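Local atomic coordinates of RagB/SusD family nutrient uptake outer membrane protein (Bacteroides thetaiotaomicron, PDB entry 7KV2), a protein that probably binds beta-glucans at the outer membrane as a SusD-family surface glycan-binding protein and helps in their uptake. Residues 157-162 with 181-186. Sequence-based numbering, arbitrary orientation.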
loop_
_atom_site.group_PDB
_atom_site.type_symbol
_atom_site.label_atom_id
_atom_site.label_comp_id
_atom_site.label_asym_id
_atom_site.label_seq_id
_atom_site.Cartn_x
_atom_site.Cartn_y
_atom_site.Cartn_z
ATOM N N TRP A 157 7.654 3.197 5.562
ATOM C CA TRP A 157 7.192 1.821 5.854
ATOM C C TRP A 157 7.554 1.526 7.333
ATOM O O TRP A 157 6.722 1.036 8.089
ATOM C CB TRP A 157 7.882 0.826 4.931
ATOM C CG TRP A 157 7.370 0.732 3.516
ATOM C CD1 TRP A 157 6.249 1.285 2.982
ATOM C CD2 TRP A 157 7.967 -0.055 2.473
ATOM N NE1 TRP A 157 6.114 0.904 1.672
ATOM C CE2 TRP A 157 7.138 0.070 1.335
ATOM C CE3 TRP A 157 9.103 -0.864 2.391
ATOM C CZ2 TRP A 157 7.439 -0.540 0.124
ATOM C CZ3 TRP A 157 9.368 -1.526 1.201
ATOM C CH2 TRP A 157 8.528 -1.373 0.086
ATOM N N VAL A 158 8.796 1.783 7.737
ATOM C CA VAL A 158 9.209 1.442 9.134
ATOM C C VAL A 158 8.695 2.472 10.132
ATOM O O VAL A 158 8.392 2.053 11.255
ATOM C CB VAL A 158 10.717 1.161 9.263
ATOM C CG1 VAL A 158 11.063 -0.230 8.763
ATOM C CG2 VAL A 158 11.571 2.204 8.574
ATOM N N TRP A 159 8.569 3.730 9.753
ATOM C CA TRP A 159 8.010 4.803 10.612
ATOM C C TRP A 159 6.579 4.428 11.014
ATOM O O TRP A 159 6.222 4.456 12.235
ATOM C CB TRP A 159 8.090 6.144 9.907
ATOM C CG TRP A 159 7.505 7.316 10.636
ATOM C CD1 TRP A 159 7.927 7.835 11.832
ATOM C CD2 TRP A 159 6.405 8.136 10.208
ATOM N NE1 TRP A 159 7.169 8.919 12.171
ATOM C CE2 TRP A 159 6.203 9.112 11.208
ATOM C CE3 TRP A 159 5.543 8.123 9.104
ATOM C CZ2 TRP A 159 5.214 10.080 11.103
ATOM C CZ3 TRP A 159 4.562 9.080 8.994
ATOM C CH2 TRP A 159 4.412 10.070 9.975
ATOM N N LYS A 160 5.753 4.070 10.027
ATOM C CA LYS A 160 4.342 3.745 10.311
ATOM C C LYS A 160 4.254 2.476 11.150
ATOM O O LYS A 160 3.477 2.498 12.100
ATOM C CB LYS A 160 3.506 3.646 9.017
ATOM C CG LYS A 160 3.115 5.016 8.501
ATOM C CD LYS A 160 1.972 4.975 7.527
ATOM C CE LYS A 160 1.318 6.322 7.401
ATOM N NZ LYS A 160 0.151 6.230 6.502
ATOM N N PHE A 161 4.907 1.381 10.771
ATOM C CA PHE A 161 4.662 0.072 11.415
ATOM C C PHE A 161 5.384 0.025 12.774
ATOM O O PHE A 161 4.811 -0.582 13.660
ATOM C CB PHE A 161 5.068 -1.109 10.549
ATOM C CG PHE A 161 4.057 -1.416 9.450
ATOM C CD1 PHE A 161 2.945 -2.208 9.697
ATOM C CD2 PHE A 161 4.248 -0.932 8.159
ATOM C CE1 PHE A 161 2.011 -2.475 8.696
ATOM C CE2 PHE A 161 3.334 -1.220 7.139
ATOM C CZ PHE A 161 2.226 -1.996 7.408
ATOM N N TRP A 162 6.567 0.616 12.896
ATOM C CA TRP A 162 7.380 0.434 14.141
ATOM C C TRP A 162 7.707 1.763 14.854
ATOM O O TRP A 162 7.966 1.690 16.081
ATOM C CB TRP A 162 8.648 -0.338 13.823
ATOM C CG TRP A 162 8.456 -1.794 13.571
ATOM C CD1 TRP A 162 8.306 -2.770 14.505
ATOM C CD2 TRP A 162 8.414 -2.443 12.290
ATOM N NE1 TRP A 162 8.197 -3.984 13.902
ATOM C CE2 TRP A 162 8.259 -3.815 12.538
ATOM C CE3 TRP A 162 8.462 -1.986 10.961
ATOM C CZ2 TRP A 162 8.219 -4.758 11.514
ATOM C CZ3 TRP A 162 8.460 -2.922 9.954
ATOM C CH2 TRP A 162 8.277 -4.275 10.220
ATOM N N LEU A 181 16.013 6.605 16.331
ATOM C CA LEU A 181 15.280 7.871 16.559
ATOM C C LEU A 181 13.917 7.575 17.180
ATOM O O LEU A 181 13.433 6.433 17.038
ATOM C CB LEU A 181 15.121 8.638 15.245
ATOM C CG LEU A 181 16.401 9.081 14.543
ATOM C CD1 LEU A 181 16.048 9.943 13.347
ATOM C CD2 LEU A 181 17.317 9.849 15.493
ATOM N N THR A 182 13.319 8.584 17.820
ATOM C CA THR A 182 11.876 8.598 18.182
ATOM C C THR A 182 11.109 8.714 16.851
ATOM O O THR A 182 11.680 9.250 15.871
ATOM C CB THR A 182 11.487 9.745 19.130
ATOM O OG1 THR A 182 11.585 10.959 18.383
ATOM C CG2 THR A 182 12.330 9.832 20.394
ATOM N N ALA A 183 9.876 8.234 16.798
ATOM C CA ALA A 183 8.970 8.431 15.641
ATOM C C ALA A 183 8.950 9.911 15.246
ATOM O O ALA A 183 9.113 10.207 14.032
ATOM C CB ALA A 183 7.590 7.909 16.003
ATOM N N ASP A 184 8.780 10.821 16.222
ATOM C CA ASP A 184 8.706 12.294 15.988
ATOM C C ASP A 184 10.016 12.798 15.382
ATOM O O ASP A 184 9.972 13.650 14.469
ATOM C CB ASP A 184 8.428 13.084 17.269
ATOM C CG ASP A 184 6.996 13.026 17.737
ATOM O OD1 ASP A 184 6.134 12.425 17.030
ATOM O OD2 ASP A 184 6.735 13.618 18.780
ATOM N N GLN A 185 11.151 12.296 15.846
ATOM C CA GLN A 185 12.459 12.683 15.242
ATOM C C GLN A 185 12.549 12.143 13.808
ATOM O O GLN A 185 13.132 12.813 12.976
ATOM C CB GLN A 185 13.630 12.139 16.065
ATOM C CG GLN A 185 13.839 12.868 17.384
ATOM C CD GLN A 185 14.886 12.195 18.233
ATOM O OE1 GLN A 185 15.039 10.977 18.237
ATOM N NE2 GLN A 185 15.649 13.009 18.950
ATOM N N LEU A 186 12.032 10.946 13.532
ATOM C CA LEU A 186 12.145 10.381 12.157
ATOM C C LEU A 186 11.254 11.211 11.225
ATOM O O LEU A 186 11.726 11.598 10.144
ATOM C CB LEU A 186 11.805 8.893 12.185
ATOM C CG LEU A 186 11.875 8.196 10.827
ATOM C CD1 LEU A 186 13.190 8.439 10.103
ATOM C CD2 LEU A 186 11.635 6.710 10.981
HETATM O O HOH W 1 5.863 10.471 14.724
#
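W159 reaches from the last turns of helix 137-162 to the first turn of helix 183-200. Its indole NE1 donates to the backbone O of A183 at 3.0 Å. The bond is bent, 132° at the hydrogen, and NE1 sits above the carbonyl plane. A183 O in turn lies near the pyrrole edge of the ring, tilted 22° from its plane. Water 1 shares the same N-H, accepting from W159 NE1 at 3.3 Å and donating to D184 OD1 at 3.0 Å. One indole nitrogen thus meets two neighbouring residues of the second helix, one directly and one through water.

Apolar contact flanks these bonds. L186 CD2 lies 3.7 Å from W159 CB and comes to the ring obliquely, near CD1. The A183 methyl CB stands 4.2 Å from W159 CD1. CG of W159 is anti to the backbone N (chi1 177°), which carries the indole across to the other helix.

A phenylalanine at W159 would probably leave A183 O without this donor and water 1 without its link between the helices.

The helix start is itself fixed. T182 is the N-cap, and T182 OG1 accepts from Q185 N at 2.9 Å. Q185 OE1 answers by accepting from T182 N, completing a capping box. D184 OD1 also bonds Q231 of helix 217-231, whose I227 and Q231 touch W159. The contact is buried helix-to-helix packing within the TPR-like helical part of the SusD fold, joining consecutive helices through a tryptophan and a capped helix start.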